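Local coordinates for protein putative phosphatase (Clostridium difficile, PDB 3SD7) that probably hydrolyses phosphate esters as a haloacid dehalogenase-like phosphatase, and holds a sodium ion where relatives in the superfamily usually carry magnesium, at residues F34-G38 with T39-P43; E92-E95 with K96-Y100; E120-K124 with N125-L129; I172-V175 with L176-N180. All blocks are in the same frame, centred on the assembly; numbering follows the deposited sequence.

Interaction 1: residues F34-G38 with T39-P43. With NA (sodium ion), chain B.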
loop_
_atom_site.group_PDB
_atom_site.type_symbol
_atom_site.label_atom_id
_atom_site.label_comp_id
_atom_site.label_asym_id
_atom_site.label_seq_id
_atom_site.Cartn_x
_atom_site.Cartn_y
_atom_site.Cartn_z
ATOM N N PHE A 34 -6.908 -3.817 4.758
ATOM C CA PHE A 34 -5.914 -4.007 3.738
ATOM C C PHE A 34 -5.043 -2.768 3.521
ATOM O O PHE A 34 -5.549 -1.663 3.496
ATOM C CB PHE A 34 -6.552 -4.301 2.367
ATOM C CG PHE A 34 -7.272 -5.598 2.274
ATOM C CD1 PHE A 34 -6.636 -6.712 1.712
ATOM C CD2 PHE A 34 -8.608 -5.708 2.659
ATOM C CE1 PHE A 34 -7.298 -7.901 1.592
ATOM C CE2 PHE A 34 -9.273 -6.941 2.524
ATOM C CZ PHE A 34 -8.613 -8.011 1.999
ATOM N N ASP A 35 -3.740 -2.966 3.363
ATOM C CA ASP A 35 -2.880 -1.907 2.857
ATOM C C ASP A 35 -3.178 -1.847 1.328
ATOM O O ASP A 35 -3.888 -2.708 0.781
ATOM C CB ASP A 35 -1.421 -2.177 3.173
ATOM C CG ASP A 35 -0.595 -0.871 3.273
ATOM O OD1 ASP A 35 -0.841 0.052 2.490
ATOM O OD2 ASP A 35 0.287 -0.761 4.173
ATOM N N LEU A 36 -2.660 -0.855 0.643
ATOM C CA LEU A 36 -2.954 -0.658 -0.787
ATOM C C LEU A 36 -1.834 -1.166 -1.687
ATOM O O LEU A 36 -1.920 -2.278 -2.234
ATOM C CB LEU A 36 -3.249 0.822 -1.054
ATOM C CG LEU A 36 -3.650 1.122 -2.507
ATOM C CD1 LEU A 36 -5.096 0.694 -2.792
ATOM C CD2 LEU A 36 -3.481 2.589 -2.760
ATOM N N ASP A 37 -0.772 -0.359 -1.800
ATOM C CA ASP A 37 0.370 -0.704 -2.656
ATOM C C ASP A 37 0.984 -2.020 -2.215
ATOM O O ASP A 37 1.269 -2.258 -1.009
ATOM C CB ASP A 37 1.459 0.380 -2.643
ATOM C CG ASP A 37 1.079 1.658 -3.369
ATOM O OD1 ASP A 37 0.044 1.758 -4.093
ATOM O OD2 ASP A 37 1.893 2.611 -3.225
ATOM N N GLY A 38 1.204 -2.912 -3.170
ATOM C CA GLY A 38 1.787 -4.205 -2.900
ATOM C C GLY A 38 0.893 -5.223 -2.253
ATOM O O GLY A 38 1.307 -6.318 -1.982
ATOM N N THR A 39 -0.376 -4.852 -2.015
ATOM C CA THR A 39 -1.335 -5.703 -1.325
ATOM C C THR A 39 -2.579 -5.841 -2.212
ATOM O O THR A 39 -2.970 -6.945 -2.552
ATOM C CB THR A 39 -1.685 -5.130 0.022
ATOM O OG1 THR A 39 -0.487 -5.038 0.816
ATOM C CG2 THR A 39 -2.670 -6.030 0.768
ATOM N N LEU A 40 -3.188 -4.721 -2.548
ATOM C CA LEU A 40 -4.305 -4.710 -3.495
ATOM C C LEU A 40 -3.895 -4.410 -4.892
ATOM O O LEU A 40 -4.398 -5.049 -5.840
ATOM C CB LEU A 40 -5.359 -3.677 -3.078
ATOM C CG LEU A 40 -6.013 -3.889 -1.714
ATOM C CD1 LEU A 40 -6.909 -2.671 -1.346
ATOM C CD2 LEU A 40 -6.840 -5.168 -1.702
ATOM N N THR A 41 -3.037 -3.415 -5.049
ATOM C CA THR A 41 -2.601 -2.927 -6.375
ATOM C C THR A 41 -1.097 -2.690 -6.405
ATOM O O THR A 41 -0.466 -2.459 -5.378
ATOM C CB THR A 41 -3.342 -1.623 -6.746
ATOM O OG1 THR A 41 -3.131 -0.650 -5.703
ATOM C CG2 THR A 41 -4.861 -1.876 -6.881
ATOM N N ASP A 42 -0.527 -2.776 -7.599
ATOM C CA ASP A 42 0.917 -2.604 -7.792
ATOM C C ASP A 42 1.160 -1.241 -8.481
ATOM O O ASP A 42 0.734 -1.040 -9.621
ATOM C CB ASP A 42 1.455 -3.765 -8.626
ATOM C CG ASP A 42 2.968 -3.752 -8.754
ATOM O OD1 ASP A 42 3.590 -2.773 -8.318
ATOM O OD2 ASP A 42 3.533 -4.699 -9.360
ATOM N N PRO A 43 1.878 -0.326 -7.817
ATOM C CA PRO A 43 2.095 1.001 -8.360
ATOM C C PRO A 43 3.342 1.133 -9.223
ATOM O O PRO A 43 3.688 2.242 -9.614
ATOM C CB PRO A 43 2.294 1.827 -7.095
ATOM C CG PRO A 43 3.029 0.907 -6.193
ATOM C CD PRO A 43 2.419 -0.440 -6.442
HETATM NA NA NA B . 2.393 -1.955 0.866
HETATM O O HOH W 1 2.670 -2.045 3.027
HETATM O O HOH W 2 1.788 0.171 0.930
HETATM O O HOH W 3 -0.938 0.720 -6.326
HETATM O O HOH W 4 4.343 -2.043 -0.584
#

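Interaction 2: residues E92-E95 with K96-Y100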
loop_
_atom_site.group_PDB
_atom_site.type_symbol
_atom_site.label_atom_id
_atom_site.label_comp_id
_atom_site.label_asym_id
_atom_site.label_seq_id
_atom_site.Cartn_x
_atom_site.Cartn_y
_atom_site.Cartn_z
ATOM N N GLU A 92 13.600 20.066 -6.705
ATOM C CA GLU A 92 13.140 20.241 -8.083
ATOM C C GLU A 92 12.795 18.872 -8.684
ATOM O O GLU A 92 11.819 18.741 -9.424
ATOM C CB GLU A 92 14.190 20.964 -8.935
ATOM C CG GLU A 92 14.413 22.443 -8.534
ATOM C CD GLU A 92 15.470 23.156 -9.382
ATOM O OE1 GLU A 92 16.050 22.525 -10.291
ATOM O OE2 GLU A 92 15.722 24.362 -9.136
ATOM N N ALA A 93 13.602 17.860 -8.355
ATOM C CA ALA A 93 13.376 16.493 -8.827
ATOM C C ALA A 93 12.069 15.918 -8.270
ATOM O O ALA A 93 11.329 15.235 -8.977
ATOM C CB ALA A 93 14.547 15.602 -8.447
ATOM N N VAL A 94 11.797 16.203 -6.998
ATOM C CA VAL A 94 10.565 15.756 -6.363
ATOM C C VAL A 94 9.366 16.464 -6.994
ATOM O O VAL A 94 8.333 15.857 -7.223
ATOM C CB VAL A 94 10.581 16.017 -4.837
ATOM C CG1 VAL A 94 9.188 15.804 -4.249
ATOM C CG2 VAL A 94 11.634 15.122 -4.149
ATOM N N GLU A 95 9.515 17.754 -7.297
ATOM C CA GLU A 95 8.421 18.498 -7.908
ATOM C C GLU A 95 8.072 17.913 -9.277
ATOM O O GLU A 95 6.887 17.777 -9.611
ATOM C CB GLU A 95 8.766 19.999 -8.025
ATOM C CG GLU A 95 7.571 20.922 -8.379
ATOM C CD GLU A 95 7.180 20.937 -9.869
ATOM O OE1 GLU A 95 7.956 20.434 -10.715
ATOM O OE2 GLU A 95 6.099 21.484 -10.195
ATOM N N LYS A 96 9.092 17.570 -10.065
ATOM C CA LYS A 96 8.863 17.001 -11.399
ATOM C C LYS A 96 8.194 15.632 -11.293
ATOM O O LYS A 96 7.299 15.306 -12.082
ATOM C CB LYS A 96 10.160 16.923 -12.194
ATOM C CG LYS A 96 10.757 18.290 -12.511
ATOM C CD LYS A 96 9.859 19.082 -13.428
ATOM C CE LYS A 96 10.351 20.505 -13.598
ATOM N NZ LYS A 96 9.453 21.276 -14.486
ATOM N N TYR A 97 8.640 14.834 -10.323
ATOM C CA TYR A 97 8.022 13.540 -10.055
ATOM C C TYR A 97 6.521 13.728 -9.782
ATOM O O TYR A 97 5.674 13.072 -10.392
ATOM C CB TYR A 97 8.684 12.881 -8.842
ATOM C CG TYR A 97 7.952 11.647 -8.352
ATOM C CD1 TYR A 97 8.409 10.381 -8.658
ATOM C CD2 TYR A 97 6.781 11.758 -7.594
ATOM C CE1 TYR A 97 7.744 9.245 -8.210
ATOM C CE2 TYR A 97 6.097 10.610 -7.144
ATOM C CZ TYR A 97 6.588 9.371 -7.466
ATOM O OH TYR A 97 5.944 8.226 -7.038
ATOM N N ARG A 98 6.209 14.633 -8.857
ATOM C CA ARG A 98 4.824 14.894 -8.462
ATOM C C ARG A 98 3.968 15.372 -9.623
ATOM O O ARG A 98 2.808 14.978 -9.748
ATOM C CB ARG A 98 4.781 15.902 -7.321
ATOM C CG ARG A 98 5.387 15.355 -6.038
ATOM C CD ARG A 98 5.271 16.356 -4.909
ATOM N NE ARG A 98 5.723 15.808 -3.630
ATOM C CZ ARG A 98 5.661 16.460 -2.468
ATOM N NH1 ARG A 98 5.164 17.694 -2.410
ATOM N NH2 ARG A 98 6.094 15.876 -1.356
ATOM N N GLU A 99 4.553 16.211 -10.471
ATOM C CA GLU A 99 3.874 16.717 -11.646
ATOM C C GLU A 99 3.430 15.554 -12.534
ATOM O O GLU A 99 2.259 15.471 -12.915
ATOM C CB GLU A 99 4.794 17.678 -12.415
ATOM C CG GLU A 99 4.201 18.233 -13.689
ATOM C CD GLU A 99 5.085 19.276 -14.351
ATOM O OE1 GLU A 99 6.248 19.453 -13.926
ATOM O OE2 GLU A 99 4.604 19.927 -15.300
ATOM N N TYR A 100 4.355 14.648 -12.850
ATOM C CA TYR A 100 4.014 13.508 -13.696
ATOM C C TYR A 100 3.062 12.554 -12.967
ATOM O O TYR A 100 2.166 11.974 -13.574
ATOM C CB TYR A 100 5.269 12.730 -14.149
ATOM C CG TYR A 100 4.922 11.550 -15.047
ATOM C CD1 TYR A 100 4.994 11.650 -16.433
ATOM C CD2 TYR A 100 4.469 10.347 -14.501
ATOM C CE1 TYR A 100 4.648 10.572 -17.245
ATOM C CE2 TYR A 100 4.126 9.276 -15.299
ATOM C CZ TYR A 100 4.212 9.391 -16.667
ATOM O OH TYR A 100 3.857 8.311 -17.435
#

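Interaction 3: residues E120-K124 with N125-L129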
loop_
_atom_site.group_PDB
_atom_site.type_symbol
_atom_site.label_atom_id
_atom_site.label_comp_id
_atom_site.label_asym_id
_atom_site.label_seq_id
_atom_site.Cartn_x
_atom_site.Cartn_y
_atom_site.Cartn_z
ATOM N N GLU A 120 -14.777 -9.535 -3.624
ATOM C CA GLU A 120 -16.209 -9.831 -3.881
ATOM C C GLU A 120 -16.667 -10.984 -2.957
ATOM O O GLU A 120 -17.731 -10.914 -2.353
ATOM C CB GLU A 120 -16.412 -10.205 -5.353
ATOM C CG GLU A 120 -16.292 -9.006 -6.322
ATOM C CD GLU A 120 -16.293 -9.360 -7.818
ATOM O OE1 GLU A 120 -16.138 -10.542 -8.222
ATOM O OE2 GLU A 120 -16.436 -8.413 -8.606
ATOM N N MET A 121 -15.832 -12.011 -2.814
ATOM C CA MET A 121 -16.164 -13.150 -1.953
ATOM C C MET A 121 -16.293 -12.741 -0.485
ATOM O O MET A 121 -17.218 -13.157 0.221
ATOM C CB MET A 121 -15.148 -14.274 -2.141
ATOM C CG MET A 121 -15.270 -14.923 -3.509
ATOM S SD MET A 121 -13.946 -16.101 -3.776
ATOM C CE MET A 121 -14.207 -17.130 -2.347
ATOM N N LEU A 122 -15.355 -11.935 -0.018
ATOM C CA LEU A 122 -15.390 -11.465 1.368
ATOM C C LEU A 122 -16.639 -10.596 1.618
ATOM O O LEU A 122 -17.320 -10.723 2.631
ATOM C CB LEU A 122 -14.123 -10.666 1.671
ATOM C CG LEU A 122 -12.810 -11.452 1.628
ATOM C CD1 LEU A 122 -11.612 -10.465 1.756
ATOM C CD2 LEU A 122 -12.758 -12.489 2.717
ATOM N N TYR A 123 -16.866 -9.660 0.712
ATOM C CA TYR A 123 -17.998 -8.752 0.822
ATOM C C TYR A 123 -19.330 -9.491 0.838
ATOM O O TYR A 123 -20.220 -9.159 1.627
ATOM C CB TYR A 123 -17.941 -7.798 -0.332
ATOM C CG TYR A 123 -18.952 -6.686 -0.278
ATOM C CD1 TYR A 123 -18.721 -5.567 0.491
ATOM C CD2 TYR A 123 -20.113 -6.757 -1.007
ATOM C CE1 TYR A 123 -19.617 -4.522 0.525
ATOM C CE2 TYR A 123 -21.025 -5.707 -0.988
ATOM C CZ TYR A 123 -20.750 -4.592 -0.211
ATOM O OH TYR A 123 -21.644 -3.540 -0.149
ATOM N N LYS A 124 -19.465 -10.483 -0.034
ATOM C CA LYS A 124 -20.695 -11.243 -0.127
ATOM C C LYS A 124 -20.923 -12.107 1.104
ATOM O O LYS A 124 -22.044 -12.523 1.371
ATOM C CB LYS A 124 -20.747 -12.005 -1.420
ATOM C CG LYS A 124 -22.080 -12.730 -1.592
ATOM C CD LYS A 124 -22.539 -12.819 -2.992
ATOM C CE LYS A 124 -22.928 -11.504 -3.560
ATOM N NZ LYS A 124 -23.544 -11.788 -4.838
ATOM N N ASN A 125 -19.853 -12.363 1.861
ATOM C CA ASN A 125 -19.972 -13.097 3.106
ATOM C C ASN A 125 -20.252 -12.165 4.278
ATOM O O ASN A 125 -20.334 -12.607 5.427
ATOM C CB ASN A 125 -18.704 -13.890 3.361
ATOM C CG ASN A 125 -18.793 -14.794 4.598
ATOM O OD1 ASN A 125 -17.899 -14.722 5.445
ATOM N ND2 ASN A 125 -19.813 -15.645 4.694
ATOM N N GLY A 126 -20.423 -10.885 3.990
ATOM C CA GLY A 126 -20.757 -9.919 5.023
ATOM C C GLY A 126 -19.605 -9.304 5.785
ATOM O O GLY A 126 -19.842 -8.606 6.782
ATOM N N LYS A 127 -18.368 -9.548 5.357
ATOM C CA LYS A 127 -17.226 -8.972 6.071
ATOM C C LYS A 127 -17.131 -7.489 5.795
ATOM O O LYS A 127 -17.501 -7.021 4.721
ATOM C CB LYS A 127 -15.934 -9.669 5.681
ATOM C CG LYS A 127 -15.961 -11.110 6.107
ATOM C CD LYS A 127 -14.696 -11.817 5.938
ATOM C CE LYS A 127 -14.906 -13.325 6.178
ATOM N NZ LYS A 127 -15.501 -13.750 7.495
ATOM N N ILE A 128 -16.678 -6.741 6.805
ATOM C CA ILE A 128 -16.424 -5.324 6.661
ATOM C C ILE A 128 -14.962 -5.210 6.211
ATOM O O ILE A 128 -14.046 -5.742 6.873
ATOM C CB ILE A 128 -16.608 -4.600 7.998
ATOM C CG1 ILE A 128 -18.082 -4.644 8.391
ATOM C CG2 ILE A 128 -16.152 -3.137 7.852
ATOM C CD1 ILE A 128 -18.343 -4.198 9.815
ATOM N N LEU A 129 -14.772 -4.547 5.073
ATOM C CA LEU A 129 -13.459 -4.397 4.462
ATOM C C LEU A 129 -13.056 -2.925 4.556
ATOM O O LEU A 129 -13.852 -2.004 4.260
ATOM C CB LEU A 129 -13.501 -4.842 3.014
ATOM C CG LEU A 129 -14.107 -6.226 2.757
ATOM C CD1 LEU A 129 -14.024 -6.575 1.259
ATOM C CD2 LEU A 129 -13.407 -7.292 3.600
#

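Interaction 4: residues I172-V175 with L176-N180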
loop_
_atom_site.group_PDB
_atom_site.type_symbol
_atom_site.label_atom_id
_atom_site.label_comp_id
_atom_site.label_asym_id
_atom_site.label_seq_id
_atom_site.Cartn_x
_atom_site.Cartn_y
_atom_site.Cartn_z
ATOM N N ILE A 172 -4.586 2.510 11.138
ATOM C CA ILE A 172 -5.339 1.327 11.561
ATOM C C ILE A 172 -6.301 1.703 12.683
ATOM O O ILE A 172 -7.488 1.400 12.627
ATOM C CB ILE A 172 -4.407 0.178 12.046
ATOM C CG1 ILE A 172 -3.602 -0.376 10.867
ATOM C CG2 ILE A 172 -5.229 -0.938 12.671
ATOM C CD1 ILE A 172 -2.498 -1.386 11.266
ATOM N N GLN A 173 -5.793 2.394 13.697
ATOM C CA GLN A 173 -6.646 2.807 14.794
ATOM C C GLN A 173 -7.770 3.725 14.311
ATOM O O GLN A 173 -8.912 3.589 14.743
ATOM C CB GLN A 173 -5.848 3.531 15.867
ATOM C CG GLN A 173 -6.675 3.853 17.101
ATOM C CD GLN A 173 -7.130 2.597 17.837
ATOM O OE1 GLN A 173 -8.322 2.321 17.959
ATOM N NE2 GLN A 173 -6.179 1.810 18.271
ATOM N N TYR A 174 -7.436 4.668 13.438
ATOM C CA TYR A 174 -8.433 5.606 12.914
ATOM C C TYR A 174 -9.601 4.874 12.254
ATOM O O TYR A 174 -10.752 5.158 12.517
ATOM C CB TYR A 174 -7.789 6.605 11.910
ATOM C CG TYR A 174 -8.813 7.487 11.204
ATOM C CD1 TYR A 174 -9.410 8.563 11.856
ATOM C CD2 TYR A 174 -9.197 7.227 9.906
ATOM C CE1 TYR A 174 -10.367 9.353 11.206
ATOM C CE2 TYR A 174 -10.149 8.010 9.261
ATOM C CZ TYR A 174 -10.721 9.050 9.901
ATOM O OH TYR A 174 -11.664 9.816 9.223
ATOM N N VAL A 175 -9.291 3.883 11.421
ATOM C CA VAL A 175 -10.314 3.214 10.671
ATOM C C VAL A 175 -11.150 2.276 11.560
ATOM O O VAL A 175 -12.359 2.178 11.388
ATOM C CB VAL A 175 -9.665 2.623 9.367
ATOM C CG1 VAL A 175 -9.165 1.212 9.601
ATOM C CG2 VAL A 175 -10.592 2.734 8.233
ATOM N N LEU A 176 -10.529 1.633 12.556
ATOM C CA LEU A 176 -11.293 0.852 13.533
ATOM C C LEU A 176 -12.204 1.736 14.386
ATOM O O LEU A 176 -13.323 1.335 14.756
ATOM C CB LEU A 176 -10.369 0.065 14.470
ATOM C CG LEU A 176 -9.633 -1.102 13.846
ATOM C CD1 LEU A 176 -8.819 -1.755 14.965
ATOM C CD2 LEU A 176 -10.609 -2.096 13.198
ATOM N N ASP A 177 -11.730 2.933 14.733
ATOM C CA ASP A 177 -12.545 3.819 15.527
ATOM C C ASP A 177 -13.813 4.197 14.745
ATOM O O ASP A 177 -14.852 4.367 15.344
ATOM C CB ASP A 177 -11.772 5.049 15.974
ATOM C CG ASP A 177 -10.713 4.733 17.052
ATOM O OD1 ASP A 177 -10.744 3.633 17.642
ATOM O OD2 ASP A 177 -9.864 5.602 17.310
ATOM N N LEU A 178 -13.725 4.299 13.423
ATOM C CA LEU A 178 -14.904 4.638 12.601
ATOM C C LEU A 178 -15.948 3.525 12.636
ATOM O O LEU A 178 -17.128 3.787 12.440
ATOM C CB LEU A 178 -14.531 4.872 11.137
ATOM C CG LEU A 178 -13.640 6.062 10.814
ATOM C CD1 LEU A 178 -13.260 6.030 9.331
ATOM C CD2 LEU A 178 -14.312 7.400 11.244
ATOM N N CYS A 179 -15.498 2.296 12.874
ATOM C CA CYS A 179 -16.367 1.132 12.904
ATOM C C CYS A 179 -16.907 0.862 14.273
ATOM O O CYS A 179 -17.749 -0.034 14.412
ATOM C CB CYS A 179 -15.630 -0.099 12.417
ATOM S SG CYS A 179 -15.224 0.009 10.631
ATOM N N ASN A 180 -16.438 1.630 15.258
ATOM C CA ASN A 180 -16.846 1.489 16.639
ATOM C C ASN A 180 -16.649 0.049 17.051
ATOM O O ASN A 180 -17.575 -0.594 17.498
ATOM C CB ASN A 180 -18.309 1.889 16.801
ATOM C CG ASN A 180 -18.562 3.346 16.426
ATOM O OD1 ASN A 180 -17.822 4.247 16.832
ATOM N ND2 ASN A 180 -19.622 3.581 15.658
#

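Interaction 1: residues F34-G38 with T39-P43
The carbonyl oxygen of Leu36 is gripped by three successive backbone N-H groups, from Thr39, Leu40 and Thr41. The Leu40 N to Leu36 O bond, 2.8 Å, lies in the carbonyl plane, while Thr39 N and Thr41 N come from opposite sides of that plane, each well out of it. Gly38 N returns a bond to Thr41 O, 2.8 Å, closing a tight turn that carries the DxDx(T/V) pattern expected of the family's catalytic loop. Close packing flanks the turn: Leu40 CD2 comes within 3.8 Å of Phe34 CD1, the two side chains crossing at about a right angle, Thr39 CG2 sits at the ring's edge, and Asp37 lays its carboxylate against Pro43, CG to CG 3.5 Å. On the looser, hydrated side, Asp37 O binds the sodium ion at 2.2 Å with three waters and Asp192, and a water links Asp37 OD1 to Thr41 OG1; Asp37 OD2 pairs with Lys135. Asp35 OD1 takes the N-H of Leu36 on its anti lone pair, and OD2 meets Lys168. The turn follows strand 31-34, with Leu36 and Leu40 packed on helix 137-146 and Phe34 between helix 115-124 and strand 187-191.

Interaction 2: residues E92-E95 with K96-Y100
Val94 and Arg98, one helical turn apart, lie side by side and point the same way, in the middle of helix 87-105. Four successive i to i+4 backbone hydrogen bonds run from Lys96 N to Glu92 O, Tyr97 N to Ala93 O, Arg98 N to Val94 O and Glu99 N to Glu95 O. The Arg98 N to Val94 O bond measures 2.9 Å with an N-H...O angle of 166°.

Van der Waals contact joins Val94 CG1 to the Arg98 chain, which is extended from CG to NE; the nearest approach is at NE, 3.5 Å, and CG1 meets the guanidinium obliquely. CG1 reaches this side because it stands anti to the backbone N of Val94, chi1 of CG1 being 169°. Beyond the valine, the guanidinium forms a salt bridge with Asp162.

Charge governs the exposed side. Glu95, bent at chi2 (-79°), folds its carboxylate back beside the aliphatic part of Lys96, with OE1 3.6 Å from Lys96 CD. Lys96 NZ makes a long salt bridge to Glu99 OE1, 3.7 Å, and stays 4.1 Å from Glu95 OE1. The two carboxylates come close as well, Glu95 OE1 lying 3.8 Å from Glu99 OE1, a repulsion that the nearby ammonium probably eases.

Ala93, Val94 and Tyr97 pack on helix 75-82, and Lys96, Tyr97 and Tyr100 on helix 44-57. This is an amphipathic helix within a helical bundle, as in the cap domain of many haloacid dehalogenase-like hydrolases.

Interaction 3: residues E120-K124 with N125-L129
Leu122 O receives two N-H groups as the chain leaves helix 115-124: Lys127 N at 3.1 Å, with an N-H...O angle of 157°, and Asn125 N in a weak bond. The N-H of Asn125 is shared, since it also bonds weakly to Met121 O. Gly126 N binds Tyr123 O at 2.9 Å, arriving well above the carbonyl plane. Together, the bonds of Gly126 and Lys127 back into the last turn and the positive phi of Gly126, 86°, make a Schellman motif. Gly126, with no side chain, takes the left-handed conformation that ends the helix.

Past the glycine the chain reverses toward strand 128-133 and lays its side chains against the helix. Leu129 meets Leu122 at about a right angle, its CD2 4.0 Å from Leu122 CB, while CD1 lies beside the CB of Tyr123. The methylenes of Lys127 cross Leu122 CD2 obliquely, with CD 3.8 Å from that methyl; the lysine chain then bends at chi4 (-56°), bringing NZ to Tyr29 O, with a weak bond to Asn125 OD1 at 3.3 Å. Leu122 also rests on Phe34 and Leu239, and the ring of Tyr123 packs edge-to-face with Tyr152.

The contact thus divides its chemistry. Leu122 O and Tyr123 O are met by Lys127 N and Gly126 N in place of i+4 donors, while Leu122 and Leu129 pack together on the side facing the sheet; Lys127 serves both, its stem apolar and its ammonium tied to backbone and amide oxygens.

Interaction 4: residues I172-V175 with L176-N180
Between Ile172 and Cys179 the backbone is that of an alpha helix, with Leu176 N to Ile172 O at 3.1 Å, nearly straight at 168°, and Asp177 N to Gln173 O at 2.9 Å, but the last turn slackens, Val175 O taking only weak bonds from Leu178 N and Cys179 N, before Asn180 leaves the helix with positive phi in a Schellman motif.

Leu178 lies over one face of the Tyr174 ring, toward its rim. Its CG stands 4.2 Å above the ring plane, and CD1 reaches Tyr174 CE2 at 3.7 Å. The ring can lean along the helix toward its C-terminal end because Tyr174 CG is anti to the backbone N, chi1 173°. Leu178 CD1 also has Val175 CG2 beside it, at 4.4 Å, so this one methyl joins the aromatic and the branched neighbour.

Across the buried side, Leu176 folds back over the preceding turn. Its CG lies 3.5 Å from Ile172 O and its CD1 4.3 Å from Ile172 CG2, a looser touch than the tyrosine-leucine pair. On the polar side the carboxylate of Asp177 lies near the side chain of Gln173, one turn earlier.

Helix 168-179 lies against the parallel sheet: Ile172, Val175 and Leu176 rest on strand 31-34, Val175 and Cys179 on strand 128-133, and Tyr174 and Leu178 on strand 155-159. Helix 194-203 flanks it, with Ile203 meeting Ile172, Gln173 and Leu176.

Overall arrangement
Interaction 1 lies near the middle of the chain, about 4 Å from its centre, and holds the sodium site together with Asp192. Interaction 3 touches it directly: Phe34 CZ is 3.9 Å from Leu122 CD1, so the helix-to-strand turn packs on the strand that leads into the probable catalytic loop. Interactions 3 and 4, centres about 18 Å apart, meet where Ile128 CG2 lies 4.3 Å from Cys179 SG. Interaction 2 stands apart among the cap-like helices, its centre about 22 Å from that of interaction 1 and about 38 Å from that of interaction 3, although the side chain of Tyr97 is about 13 Å from the sodium ion.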